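Local coordinates for protein glutamate racemase (Campylobacter jejuni, PDB 3UHF) that belongs to the Asp/Glu/hydantoin racemase family of alpha/beta proteins and holds D-glutamic acid in a pocket lined by both of its alpha/beta halves, at residues F49-Y54 against K249-A254; A97-L102 against I144-Y149; K131-L136 against T196-I201; G167-M172 against E188-N193. One frame throughout, in Å; residues are numbered along the deposited sequence. Where two conformers were deposited one is given.

Overall arrangement
The chain folds round two parallel beta-sheets. Contact 1 pairs edge strand 249-254 with its neighbour 51-56 in the first sheet; contact 3 joins two inner strands of the second, 135-139 and 199-202, with centres about 34 Å apart. Contact 2 bridges the two halves, bringing the end of helix 95-100 to the break between helices 141-146 and 148-155. Contact 4 joins helices 169-174 and 181-191. Contact 1 closes a loop in the chain that encloses the other three; contact 4 is nested in contact 3, which it touches through Leu136 and Phe191, while Tyr149 and Ile201 link contacts 2 and 3. The D-glutamic acid pocket draws residues from both halves.

Contact 1 (F49-Y54 against K249-A254); sequences FDEIIY and KLHFYA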
loop_
_atom_site.group_PDB
_atom_site.type_symbol
_atom_site.label_atom_id
_atom_site.label_comp_id
_atom_site.label_asym_id
_atom_site.label_seq_id
_atom_site.Cartn_x
_atom_site.Cartn_y
_atom_site.Cartn_z
ATOM N N PHE A 49 -14.784 8.554 2.188
ATOM C CA PHE A 49 -15.744 7.561 2.658
ATOM C C PHE A 49 -16.339 7.902 4.013
ATOM O O PHE A 49 -15.760 8.668 4.784
ATOM C CB PHE A 49 -15.070 6.194 2.730
ATOM C CG PHE A 49 -14.321 5.845 1.493
ATOM C CD1 PHE A 49 -12.944 5.735 1.511
ATOM C CD2 PHE A 49 -14.992 5.670 0.293
ATOM C CE1 PHE A 49 -12.245 5.426 0.361
ATOM C CE2 PHE A 49 -14.297 5.363 -0.860
ATOM C CZ PHE A 49 -12.923 5.245 -0.823
ATOM N N ASP A 50 -17.495 7.310 4.294
ATOM C CA ASP A 50 -18.194 7.538 5.549
ATOM C C ASP A 50 -17.710 6.552 6.606
ATOM O O ASP A 50 -17.714 6.857 7.795
ATOM C CB ASP A 50 -19.701 7.375 5.347
ATOM C CG ASP A 50 -20.257 8.345 4.323
ATOM O OD1 ASP A 50 -20.024 9.563 4.480
ATOM O OD2 ASP A 50 -20.907 7.891 3.353
ATOM N N GLU A 51 -17.305 5.367 6.169
ATOM C CA GLU A 51 -16.885 4.335 7.106
ATOM C C GLU A 51 -15.885 3.397 6.457
ATOM O O GLU A 51 -16.057 2.987 5.312
ATOM C CB GLU A 51 -18.096 3.551 7.614
ATOM C CG GLU A 51 -17.797 2.604 8.768
ATOM C CD GLU A 51 -19.065 2.097 9.440
ATOM O OE1 GLU A 51 -20.138 2.122 8.798
ATOM O OE2 GLU A 51 -18.993 1.682 10.615
ATOM N N ILE A 52 -14.838 3.055 7.199
ATOM C CA ILE A 52 -13.786 2.196 6.678
ATOM C C ILE A 52 -13.490 1.075 7.671
ATOM O O ILE A 52 -13.256 1.331 8.856
ATOM C CB ILE A 52 -12.490 2.980 6.420
ATOM C CG1 ILE A 52 -12.735 4.155 5.465
ATOM C CG2 ILE A 52 -11.425 2.055 5.856
ATOM C CD1 ILE A 52 -11.498 4.988 5.195
ATOM N N ILE A 53 -13.528 -0.163 7.187
ATOM C CA ILE A 53 -13.181 -1.321 8.007
ATOM C C ILE A 53 -11.786 -1.769 7.616
ATOM O O ILE A 53 -11.574 -2.199 6.483
ATOM C CB ILE A 53 -14.147 -2.506 7.768
ATOM C CG1 ILE A 53 -15.617 -2.055 7.830
ATOM C CG2 ILE A 53 -13.862 -3.649 8.746
ATOM C CD1 ILE A 53 -16.015 -1.396 9.121
ATOM N N TYR A 54 -10.837 -1.657 8.548
ATOM C CA TYR A 54 -9.452 -2.086 8.325
ATOM C C TYR A 54 -9.230 -3.456 8.962
ATOM O O TYR A 54 -9.632 -3.689 10.095
ATOM C CB TYR A 54 -8.465 -1.071 8.929
ATOM C CG TYR A 54 -6.999 -1.376 8.676
ATOM C CD1 TYR A 54 -6.324 -0.809 7.596
ATOM C CD2 TYR A 54 -6.284 -2.228 9.519
ATOM C CE1 TYR A 54 -4.986 -1.076 7.360
ATOM C CE2 TYR A 54 -4.935 -2.504 9.283
ATOM C CZ TYR A 54 -4.298 -1.925 8.204
ATOM O OH TYR A 54 -2.970 -2.177 7.954
ATOM N N LYS A 249 -15.865 6.988 9.912
ATOM C CA LYS A 249 -15.856 6.139 11.091
ATOM C C LYS A 249 -14.893 4.999 10.799
ATOM O O LYS A 249 -14.972 4.378 9.742
ATOM C CB LYS A 249 -17.258 5.592 11.372
ATOM C CG LYS A 249 -17.372 4.810 12.675
ATOM C CD LYS A 249 -16.867 5.626 13.857
ATOM C CE LYS A 249 -17.746 5.435 15.084
ATOM N NZ LYS A 249 -17.914 4.000 15.426
ATOM N N LEU A 250 -13.970 4.738 11.719
ATOM C CA LEU A 250 -12.962 3.708 11.509
ATOM C C LEU A 250 -13.216 2.516 12.423
ATOM O O LEU A 250 -13.550 2.687 13.595
ATOM C CB LEU A 250 -11.560 4.264 11.783
ATOM C CG LEU A 250 -11.062 5.449 10.955
ATOM C CD1 LEU A 250 -9.629 5.799 11.344
ATOM C CD2 LEU A 250 -11.147 5.126 9.483
ATOM N N HIS A 251 -13.064 1.312 11.881
ATOM C CA HIS A 251 -13.129 0.094 12.685
ATOM C C HIS A 251 -11.900 -0.742 12.382
ATOM O O HIS A 251 -11.560 -0.944 11.217
ATOM C CB HIS A 251 -14.382 -0.712 12.361
ATOM C CG HIS A 251 -15.656 0.006 12.677
ATOM N ND1 HIS A 251 -16.102 0.194 13.967
ATOM C CD2 HIS A 251 -16.575 0.589 11.872
ATOM C CE1 HIS A 251 -17.244 0.859 13.942
ATOM N NE2 HIS A 251 -17.553 1.108 12.683
ATOM N N PHE A 252 -11.240 -1.224 13.433
ATOM C CA PHE A 252 -10.015 -1.999 13.280
ATOM C C PHE A 252 -10.205 -3.443 13.710
ATOM O O PHE A 252 -10.740 -3.714 14.787
ATOM C CB PHE A 252 -8.893 -1.360 14.099
ATOM C CG PHE A 252 -8.515 0.004 13.620
ATOM C CD1 PHE A 252 -9.070 1.137 14.198
ATOM C CD2 PHE A 252 -7.609 0.154 12.579
ATOM C CE1 PHE A 252 -8.725 2.400 13.745
ATOM C CE2 PHE A 252 -7.262 1.416 12.118
ATOM C CZ PHE A 252 -7.828 2.539 12.700
ATOM N N TYR A 253 -9.758 -4.362 12.865
ATOM C CA TYR A 253 -9.723 -5.778 13.205
ATOM C C TYR A 253 -8.357 -6.364 12.887
ATOM O O TYR A 253 -7.669 -5.894 11.986
ATOM C CB TYR A 253 -10.801 -6.532 12.438
ATOM C CG TYR A 253 -12.201 -6.054 12.748
ATOM C CD1 TYR A 253 -12.948 -6.644 13.762
ATOM C CD2 TYR A 253 -12.780 -5.017 12.029
ATOM C CE1 TYR A 253 -14.233 -6.211 14.048
ATOM C CE2 TYR A 253 -14.070 -4.576 12.306
ATOM C CZ TYR A 253 -14.789 -5.175 13.315
ATOM O OH TYR A 253 -16.070 -4.744 13.591
ATOM N N ALA A 254 -7.951 -7.385 13.636
ATOM C CA ALA A 254 -6.679 -8.024 13.359
ATOM C C ALA A 254 -6.727 -9.479 13.778
ATOM O O ALA A 254 -7.471 -9.845 14.695
ATOM C CB ALA A 254 -5.535 -7.295 14.077
#
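Ile52 and Tyr54 each bond to strand 249-254 through both backbone polar groups, the regular ladder of a parallel pair. Ile52 N gives to Lys249 O (2.9 Å) and Ile52 O takes His251 N; two residues on, Tyr54 N gives to His251 O and Tyr54 O takes Tyr253 N (2.9 Å). Lys249 N starts the series on Asp50 O at 2.8 Å. On the face carrying Glu51 and Ile53, the extended Glu51 chain, its CG anti to the backbone N (chi1 -170°), brings OE2 to the edge of the His251 ring. The NE2 to OE2 bond is short at 2.6 Å but bent and weak, with carboxylate and ring turned 44° apart. Ile53 CD1 lies 3.4 Å from His251 CD2, and its other branch, CG2, meets Tyr253 CE2 at 3.7 Å. On the opposite face Leu250 CD2 reaches Ile52 CB, and Phe252 CD2 lies 3.9 Å from Tyr54 CB, beneath helices 37-45 and 258-268. Strand 249-254 is thus fixed to the sheet's margin mainly by backbone bonds, while the acid beside His251 would be expected to stabilise a protonated imidazole.

Contact 2 (A97-L102 against I144-Y149); sequences ASAYAL and IKSEEY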
loop_
_atom_site.group_PDB
_atom_site.type_symbol
_atom_site.label_atom_id
_atom_site.label_comp_id
_atom_site.label_asym_id
_atom_site.label_seq_id
_atom_site.Cartn_x
_atom_site.Cartn_y
_atom_site.Cartn_z
ATOM N N ALA A 97 0.241 -8.392 -1.533
ATOM C CA ALA A 97 -1.049 -8.955 -1.915
ATOM C C ALA A 97 -1.491 -8.450 -3.292
ATOM O O ALA A 97 -2.069 -9.204 -4.089
ATOM C CB ALA A 97 -2.105 -8.629 -0.865
ATOM N N SER A 98 -1.227 -7.177 -3.566
ATOM C CA SER A 98 -1.642 -6.588 -4.845
ATOM C C SER A 98 -0.908 -7.243 -6.013
ATOM O O SER A 98 -1.434 -7.315 -7.131
ATOM C CB SER A 98 -1.410 -5.064 -4.864
ATOM O OG SER A 98 -2.288 -4.381 -3.976
ATOM N N ALA A 99 0.306 -7.714 -5.743
ATOM C CA ALA A 99 1.149 -8.323 -6.760
ATOM C C ALA A 99 0.676 -9.707 -7.184
ATOM O O ALA A 99 0.994 -10.150 -8.281
ATOM C CB ALA A 99 2.621 -8.378 -6.299
ATOM N N TYR A 100 -0.085 -10.385 -6.330
ATOM C CA TYR A 100 -0.441 -11.786 -6.600
ATOM C C TYR A 100 -1.932 -12.118 -6.580
ATOM O O TYR A 100 -2.389 -12.954 -7.358
ATOM C CB TYR A 100 0.280 -12.723 -5.620
ATOM C CG TYR A 100 1.773 -12.773 -5.831
ATOM C CD1 TYR A 100 2.325 -13.535 -6.857
ATOM C CD2 TYR A 100 2.630 -12.042 -5.021
ATOM C CE1 TYR A 100 3.691 -13.576 -7.060
ATOM C CE2 TYR A 100 3.992 -12.078 -5.214
ATOM C CZ TYR A 100 4.518 -12.849 -6.238
ATOM O OH TYR A 100 5.884 -12.884 -6.429
ATOM N N ALA A 101 -2.688 -11.477 -5.691
ATOM C CA ALA A 101 -4.041 -11.953 -5.367
ATOM C C ALA A 101 -5.235 -11.290 -6.069
ATOM O O ALA A 101 -6.365 -11.730 -5.876
ATOM C CB ALA A 101 -4.257 -11.907 -3.858
ATOM N N LEU A 102 -5.012 -10.242 -6.853
ATOM C CA LEU A 102 -6.147 -9.503 -7.425
ATOM C C LEU A 102 -7.082 -10.325 -8.319
ATOM O O LEU A 102 -8.303 -10.197 -8.206
ATOM C CB LEU A 102 -5.690 -8.238 -8.152
ATOM C CG LEU A 102 -5.053 -7.181 -7.250
ATOM C CD1 LEU A 102 -4.822 -5.895 -8.040
ATOM C CD2 LEU A 102 -5.910 -6.909 -6.009
ATOM N N ILE A 144 8.787 -7.703 -5.881
ATOM C CA ILE A 144 9.751 -7.549 -6.968
ATOM C C ILE A 144 9.726 -8.768 -7.880
ATOM O O ILE A 144 9.751 -8.647 -9.105
ATOM C CB ILE A 144 11.175 -7.347 -6.443
ATOM C CG1 ILE A 144 11.264 -6.052 -5.631
ATOM C CG2 ILE A 144 12.190 -7.348 -7.604
ATOM C CD1 ILE A 144 10.831 -4.774 -6.416
ATOM N N LYS A 145 9.670 -9.947 -7.269
ATOM C CA LYS A 145 9.698 -11.198 -8.016
ATOM C C LYS A 145 8.479 -11.340 -8.935
ATOM O O LYS A 145 8.574 -11.926 -10.013
ATOM C CB LYS A 145 9.807 -12.391 -7.056
ATOM C CG LYS A 145 10.118 -13.712 -7.750
ATOM C CD LYS A 145 10.428 -14.826 -6.757
ATOM C CE LYS A 145 11.731 -14.569 -6.009
ATOM N NZ LYS A 145 12.012 -15.609 -4.968
ATOM N N SER A 146 7.346 -10.775 -8.520
ATOM C CA SER A 146 6.106 -10.844 -9.309
ATOM C C SER A 146 6.259 -10.176 -10.677
ATOM O O SER A 146 5.516 -10.486 -11.622
ATOM C CB SER A 146 4.958 -10.145 -8.572
ATOM O OG SER A 146 5.044 -8.726 -8.713
ATOM N N GLU A 147 7.213 -9.251 -10.757
ATOM C CA GLU A 147 7.473 -8.447 -11.954
ATOM C C GLU A 147 6.288 -7.564 -12.364
ATOM O O GLU A 147 6.240 -7.055 -13.487
ATOM C CB GLU A 147 7.947 -9.326 -13.119
ATOM C CG GLU A 147 9.294 -9.973 -12.836
ATOM C CD GLU A 147 9.772 -10.901 -13.933
ATOM O OE1 GLU A 147 9.060 -11.070 -14.944
ATOM O OE2 GLU A 147 10.872 -11.468 -13.777
ATOM N N GLU A 148 5.338 -7.365 -11.454
ATOM C CA GLU A 148 4.147 -6.592 -11.815
ATOM C C GLU A 148 4.456 -5.120 -12.104
ATOM O O GLU A 148 3.964 -4.563 -13.100
ATOM C CB GLU A 148 3.053 -6.744 -10.749
ATOM C CG GLU A 148 2.409 -8.132 -10.745
ATOM C CD GLU A 148 1.510 -8.362 -11.955
ATOM O OE1 GLU A 148 1.392 -9.523 -12.403
ATOM O OE2 GLU A 148 0.919 -7.381 -12.456
ATOM N N TYR A 149 5.267 -4.485 -11.263
ATOM C CA TYR A 149 5.628 -3.090 -11.524
ATOM C C TYR A 149 6.435 -2.993 -12.801
ATOM O O TYR A 149 6.197 -2.104 -13.622
ATOM C CB TYR A 149 6.444 -2.485 -10.377
ATOM C CG TYR A 149 5.612 -2.013 -9.210
ATOM C CD1 TYR A 149 5.385 -2.849 -8.122
ATOM C CD2 TYR A 149 5.061 -0.739 -9.192
ATOM C CE1 TYR A 149 4.628 -2.437 -7.045
ATOM C CE2 TYR A 149 4.302 -0.307 -8.108
ATOM C CZ TYR A 149 4.096 -1.169 -7.037
ATOM O OH TYR A 149 3.344 -0.776 -5.963
HETATM O O HOH W 1 1.541 -11.798 -10.451
#
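An ST turn at Ser146, between helices 141-146 and 148-155, meets Ala99 and Tyr100 at the end of helix 95-100, where the halves of the protein built on the two sheets come together. Ser146 OG lies between its own backbone N and carbonyl carbon (chi1 79°), which turns it to accept from Glu148 N at 3.1 Å; it also bonds to Thr143 O. Ala99 CB rests against this oxygen, 3.4 Å from Ser146 OG, and the CB of Ser146 packs obliquely on the Tyr100 ring, 3.6 Å from CZ. The phenol oxygen passes close to Ser146 N without bonding to it, and is instead held by Ala142 O. Glu148, bent at chi2, lays its CG 3.5 Å from Ala99 O and carries its carboxylate on to a water. That water donates both to Ala99 O (2.8 Å) and to Glu148 OE1 (3.0 Å). Within these two segments no direct hydrogen bond crosses: Ser146 OG is engaged by Glu148 N and Thr143 O, and Tyr100 OH by Ala142 O. The seam thus rests on close packing and one water that donates to an acceptor on each side, reconciling a carbonyl with a carboxylate.

Contact 3 (K131-L136 against T196-I201); sequences KNKEIL and TPDALI
Asp198 holds the backbone of Glu134: its OD2 takes Glu134 N at 2.8 Å in a nearly straight bond (169°), using the lone pair turned away from the other carboxylate oxygen. Glu134 O answers with two acceptor bonds, one to Ala199 N at 3.1 Å and a weak, bent one to Asp198 N, so the two residues clasp each other beside the Ile135-Ala199 pair. The aliphatic part of Lys133 crosses the carboxylate at about a right angle, CD 3.4 Å from Asp198 OD2, while its ammonium stays clear. Further along, Leu136 N gives to Ala199 O and Leu136 O takes Ile201 N at 2.8 Å, completing a parallel register in which Leu136 pairs with Leu200 and Ile135 with Ala199. The two leucines lie side by side and point the same way, each with CG anti to the backbone N (chi1 171° and 175°), and Leu136 CD2 meets Leu200 CD1 at 3.6 Å. Pro197 packs on the same Leu136, its CG 3.7 Å from Leu136 CB. On the other face Ile135 CG2 touches Ile201 CD1 at 4.0 Å.

Helix 211-218 covers the leucine face with Phe218 and Leu214; helices 117-128 and 148-155 cover the isoleucine face. Asp198 OD1 has a long, weak ion pair with Lys221, and strands 161-165 and 223-226 bond to the outer sides of the pair. Inner parallel strands clothed by helices on both faces form the core of a three-layer alpha/beta/alpha fold, whose strand 199-202 leads on to Cys204 of the ligand pocket.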
loop_
_atom_site.group_PDB
_atom_site.type_symbol
_atom_site.label_atom_id
_atom_site.label_comp_id
_atom_site.label_asym_id
_atom_site.label_seq_id
_atom_site.Cartn_x
_atom_site.Cartn_y
_atom_site.Cartn_z
ATOM N N LYS A 131 9.167 9.023 -20.600
ATOM C CA LYS A 131 9.537 7.603 -20.520
ATOM C C LYS A 131 11.045 7.376 -20.411
ATOM O O LYS A 131 11.490 6.258 -20.154
ATOM C CB LYS A 131 8.997 6.819 -21.723
ATOM C CG LYS A 131 9.615 7.225 -23.070
ATOM C CD LYS A 131 9.457 6.114 -24.088
ATOM C CE LYS A 131 10.259 6.385 -25.354
ATOM N NZ LYS A 131 11.715 6.590 -25.093
ATOM N N ASN A 132 11.823 8.437 -20.596
ATOM C CA ASN A 132 13.278 8.352 -20.513
ATOM C C ASN A 132 13.809 8.521 -19.089
ATOM O O ASN A 132 14.971 8.227 -18.824
ATOM C CB ASN A 132 13.916 9.390 -21.438
ATOM C CG ASN A 132 13.627 9.111 -22.896
ATOM O OD1 ASN A 132 13.805 7.986 -23.363
ATOM N ND2 ASN A 132 13.149 10.124 -23.617
ATOM N N LYS A 133 12.964 9.004 -18.180
ATOM C CA LYS A 133 13.390 9.232 -16.798
ATOM C C LYS A 133 13.638 7.927 -16.044
ATOM O O LYS A 133 13.070 6.888 -16.366
ATOM C CB LYS A 133 12.376 10.101 -16.052
ATOM C CG LYS A 133 12.315 11.542 -16.549
ATOM C CD LYS A 133 13.637 12.252 -16.318
ATOM C CE LYS A 133 13.663 13.610 -17.001
ATOM N NZ LYS A 133 12.560 14.478 -16.498
ATOM N N GLU A 134 14.495 8.009 -15.029
ATOM C CA GLU A 134 14.913 6.854 -14.239
ATOM C C GLU A 134 13.933 6.544 -13.113
ATOM O O GLU A 134 13.583 7.426 -12.331
ATOM C CB GLU A 134 16.280 7.136 -13.611
ATOM C CG GLU A 134 17.338 7.615 -14.585
ATOM C CD GLU A 134 18.224 6.492 -15.076
ATOM O OE1 GLU A 134 18.166 5.391 -14.483
ATOM O OE2 GLU A 134 18.963 6.707 -16.063
ATOM N N ILE A 135 13.517 5.286 -13.011
ATOM C CA ILE A 135 12.658 4.865 -11.918
ATOM C C ILE A 135 13.349 3.792 -11.072
ATOM O O ILE A 135 13.918 2.843 -11.604
ATOM C CB ILE A 135 11.343 4.249 -12.450
ATOM C CG1 ILE A 135 10.589 5.260 -13.310
ATOM C CG2 ILE A 135 10.447 3.753 -11.296
ATOM C CD1 ILE A 135 9.391 4.661 -13.998
ATOM N N LEU A 136 13.286 3.949 -9.757
ATOM C CA LEU A 136 13.698 2.887 -8.842
ATOM C C LEU A 136 12.449 2.406 -8.105
ATOM O O LEU A 136 11.733 3.202 -7.492
ATOM C CB LEU A 136 14.741 3.399 -7.849
ATOM C CG LEU A 136 15.062 2.419 -6.709
ATOM C CD1 LEU A 136 15.554 1.104 -7.296
ATOM C CD2 LEU A 136 16.095 3.038 -5.768
ATOM N N THR A 196 21.089 7.401 -8.964
ATOM C CA THR A 196 20.035 8.185 -8.328
ATOM C C THR A 196 18.832 8.311 -9.255
ATOM O O THR A 196 18.963 8.776 -10.380
ATOM C CB THR A 196 20.538 9.586 -7.948
ATOM O OG1 THR A 196 21.636 9.458 -7.036
ATOM C CG2 THR A 196 19.429 10.386 -7.285
ATOM N N PRO A 197 17.650 7.894 -8.783
ATOM C CA PRO A 197 16.499 7.874 -9.690
ATOM C C PRO A 197 15.747 9.202 -9.743
ATOM O O PRO A 197 15.839 10.023 -8.828
ATOM C CB PRO A 197 15.616 6.787 -9.080
ATOM C CG PRO A 197 15.888 6.890 -7.619
ATOM C CD PRO A 197 17.346 7.256 -7.489
ATOM N N ASP A 198 15.007 9.415 -10.827
ATOM C CA ASP A 198 14.118 10.560 -10.912
ATOM C C ASP A 198 12.850 10.330 -10.101
ATOM O O ASP A 198 12.255 11.280 -9.577
ATOM C CB ASP A 198 13.785 10.869 -12.374
ATOM C CG ASP A 198 15.020 11.255 -13.169
ATOM O OD1 ASP A 198 15.563 12.348 -12.907
ATOM O OD2 ASP A 198 15.453 10.467 -14.043
ATOM N N ALA A 199 12.435 9.068 -9.998
ATOM C CA ALA A 199 11.305 8.704 -9.149
ATOM C C ALA A 199 11.609 7.444 -8.349
ATOM O O ALA A 199 12.165 6.483 -8.874
ATOM C CB ALA A 199 10.049 8.499 -9.972
ATOM N N LEU A 200 11.222 7.456 -7.079
ATOM C CA LEU A 200 11.367 6.268 -6.225
ATOM C C LEU A 200 9.971 5.799 -5.848
ATOM O O LEU A 200 9.234 6.513 -5.156
ATOM C CB LEU A 200 12.143 6.639 -4.967
ATOM C CG LEU A 200 12.294 5.556 -3.892
ATOM C CD1 LEU A 200 13.070 4.378 -4.440
ATOM C CD2 LEU A 200 12.994 6.143 -2.678
ATOM N N ILE A 201 9.571 4.629 -6.336
ATOM C CA ILE A 201 8.257 4.128 -5.977
ATOM C C ILE A 201 8.343 3.415 -4.627
ATOM O O ILE A 201 9.063 2.418 -4.477
ATOM C CB ILE A 201 7.657 3.179 -7.030
ATOM C CG1 ILE A 201 7.639 3.857 -8.416
ATOM C CG2 ILE A 201 6.238 2.827 -6.621
ATOM C CD1 ILE A 201 6.981 3.014 -9.515
#

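Contact 4 (G167-M172 against E188-N193); sequences GLFVPM and EYYFKN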
loop_
_atom_site.group_PDB
_atom_site.type_symbol
_atom_site.label_atom_id
_atom_site.label_comp_id
_atom_site.label_asym_id
_atom_site.label_seq_id
_atom_site.Cartn_x
_atom_site.Cartn_y
_atom_site.Cartn_z
ATOM N N GLY A 167 14.157 -5.732 1.632
ATOM C CA GLY A 167 13.309 -6.447 2.566
ATOM C C GLY A 167 13.403 -6.056 4.027
ATOM O O GLY A 167 12.396 -6.078 4.748
ATOM N N LEU A 168 14.598 -5.678 4.465
ATOM C CA LEU A 168 14.828 -5.372 5.875
ATOM C C LEU A 168 14.109 -4.103 6.310
ATOM O O LEU A 168 13.901 -3.882 7.499
ATOM C CB LEU A 168 16.321 -5.240 6.178
ATOM C CG LEU A 168 16.955 -6.402 6.947
ATOM C CD1 LEU A 168 16.186 -6.690 8.221
ATOM C CD2 LEU A 168 17.004 -7.642 6.088
ATOM N N PHE A 169 13.736 -3.259 5.351
ATOM C CA PHE A 169 13.028 -2.034 5.697
ATOM C C PHE A 169 11.735 -2.343 6.457
ATOM O O PHE A 169 11.334 -1.583 7.330
ATOM C CB PHE A 169 12.690 -1.195 4.456
ATOM C CG PHE A 169 13.871 -0.493 3.822
ATOM C CD1 PHE A 169 13.717 0.133 2.576
ATOM C CD2 PHE A 169 15.101 -0.429 4.448
ATOM C CE1 PHE A 169 14.781 0.792 1.980
ATOM C CE2 PHE A 169 16.175 0.243 3.859
ATOM C CZ PHE A 169 16.005 0.847 2.611
ATOM N N VAL A 170 11.084 -3.457 6.126
ATOM C CA VAL A 170 9.819 -3.808 6.772
ATOM C C VAL A 170 9.984 -4.011 8.285
ATOM O O VAL A 170 9.347 -3.303 9.071
ATOM C CB VAL A 170 9.120 -5.034 6.102
ATOM C CG1 VAL A 170 8.007 -5.585 7.006
ATOM C CG2 VAL A 170 8.580 -4.669 4.704
ATOM N N PRO A 171 10.844 -4.959 8.708
ATOM C CA PRO A 171 10.975 -5.108 10.168
ATOM C C PRO A 171 11.624 -3.906 10.862
ATOM O O PRO A 171 11.342 -3.686 12.037
ATOM C CB PRO A 171 11.846 -6.369 10.327
ATOM C CG PRO A 171 12.548 -6.536 9.020
ATOM C CD PRO A 171 11.565 -6.023 7.984
ATOM N N MET A 172 12.491 -3.158 10.175
ATOM C CA MET A 172 13.054 -1.947 10.771
ATOM C C MET A 172 11.963 -0.935 11.106
ATOM O O MET A 172 11.948 -0.373 12.204
ATOM C CB MET A 172 14.123 -1.323 9.870
ATOM C CG MET A 172 15.373 -2.194 9.813
ATOM S SD MET A 172 16.617 -1.616 8.647
ATOM C CE MET A 172 17.478 -0.417 9.680
ATOM N N GLU A 188 22.685 2.152 2.598
ATOM C CA GLU A 188 23.945 1.978 1.888
ATOM C C GLU A 188 24.070 0.552 1.379
ATOM O O GLU A 188 24.569 0.318 0.275
ATOM C CB GLU A 188 25.136 2.369 2.763
ATOM C CG GLU A 188 25.189 3.865 3.038
ATOM C CD GLU A 188 26.270 4.264 4.028
ATOM O OE1 GLU A 188 26.919 3.372 4.627
ATOM O OE2 GLU A 188 26.462 5.485 4.215
ATOM N N TYR A 189 23.584 -0.395 2.175
ATOM C CA TYR A 189 23.613 -1.797 1.795
ATOM C C TYR A 189 22.793 -2.045 0.536
ATOM O O TYR A 189 23.281 -2.663 -0.412
ATOM C CB TYR A 189 23.088 -2.663 2.943
ATOM C CG TYR A 189 22.909 -4.130 2.607
ATOM C CD1 TYR A 189 23.995 -4.995 2.573
ATOM C CD2 TYR A 189 21.643 -4.653 2.361
ATOM C CE1 TYR A 189 23.831 -6.342 2.284
ATOM C CE2 TYR A 189 21.468 -6.001 2.070
ATOM C CZ TYR A 189 22.566 -6.838 2.034
ATOM O OH TYR A 189 22.399 -8.174 1.750
ATOM N N TYR A 190 21.553 -1.575 0.520
ATOM C CA TYR A 190 20.691 -1.837 -0.627
ATOM C C TYR A 190 21.045 -0.972 -1.832
ATOM O O TYR A 190 20.891 -1.404 -2.964
ATOM C CB TYR A 190 19.212 -1.640 -0.285
ATOM C CG TYR A 190 18.657 -2.737 0.593
ATOM C CD1 TYR A 190 18.161 -2.458 1.856
ATOM C CD2 TYR A 190 18.670 -4.054 0.163
ATOM C CE1 TYR A 190 17.665 -3.474 2.667
ATOM C CE2 TYR A 190 18.180 -5.080 0.963
ATOM C CZ TYR A 190 17.680 -4.781 2.209
ATOM O OH TYR A 190 17.193 -5.803 3.000
ATOM N N PHE A 191 21.524 0.242 -1.590
ATOM C CA PHE A 191 21.612 1.219 -2.678
ATOM C C PHE A 191 23.039 1.476 -3.158
ATOM O O PHE A 191 23.292 2.406 -3.922
ATOM C CB PHE A 191 20.961 2.532 -2.248
ATOM C CG PHE A 191 19.510 2.401 -1.864
ATOM C CD1 PHE A 191 18.992 3.159 -0.822
ATOM C CD2 PHE A 191 18.657 1.539 -2.548
ATOM C CE1 PHE A 191 17.654 3.055 -0.458
ATOM C CE2 PHE A 191 17.309 1.437 -2.197
ATOM C CZ PHE A 191 16.806 2.193 -1.142
ATOM N N LYS A 192 23.981 0.661 -2.694
ATOM C CA LYS A 192 25.356 0.804 -3.142
ATOM C C LYS A 192 25.444 0.600 -4.657
ATOM O O LYS A 192 24.863 -0.337 -5.203
ATOM C CB LYS A 192 26.269 -0.165 -2.393
ATOM C CG LYS A 192 27.431 0.549 -1.709
ATOM C CD LYS A 192 26.953 1.805 -0.968
ATOM C CE LYS A 192 28.103 2.776 -0.694
ATOM N NZ LYS A 192 29.249 2.132 0.015
ATOM N N ASN A 193 26.150 1.498 -5.329
ATOM C CA ASN A 193 26.293 1.420 -6.778
ATOM C C ASN A 193 24.948 1.426 -7.503
ATOM O O ASN A 193 24.785 0.816 -8.565
ATOM C CB ASN A 193 27.123 0.196 -7.175
ATOM C CG ASN A 193 28.463 0.156 -6.473
ATOM O OD1 ASN A 193 28.857 -0.875 -5.927
ATOM N ND2 ASN A 193 29.165 1.286 -6.472
#
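Phe169 meets two aromatic rings of the helix 181-191 end, Tyr190 and Phe191. Tyr190 turns its edge to the face of Phe169 in a T-shaped pair, ring centres 5.4 Å apart and planes at 80°; the nearest carbons are Tyr190 CD1 and Phe169 CE2, at 3.9 Å. Phe191 comes to the rim of the same ring instead, its CZ near the Phe169 plane and 4.0 Å from Phe169 CE1. Phe207 adds a further edge-to-face neighbour to Phe169, while Phe191 packs on Phe218 and on Leu136 of the second sheet. Helices 169-174 and 181-191 are consecutive elements of the connection between the parallel strands 161-165 and 199-202, so the aromatic cluster ties both ends of this helical excursion together. The first helix also carries Val170, which touches D-glutamic acid and belongs to its pocket. Beyond the rings, the CG of Tyr190 stands anti to its carbonyl carbon (chi1 -73°), sending the phenol along to the turn at Gly167 and Leu168. There the CB of Leu168 lies 3.3 Å from Tyr190 OH, and Leu168 N donates to that oxygen at 3.0 Å and 160°, whereas Gly167 N, also close, is badly angled for a bond.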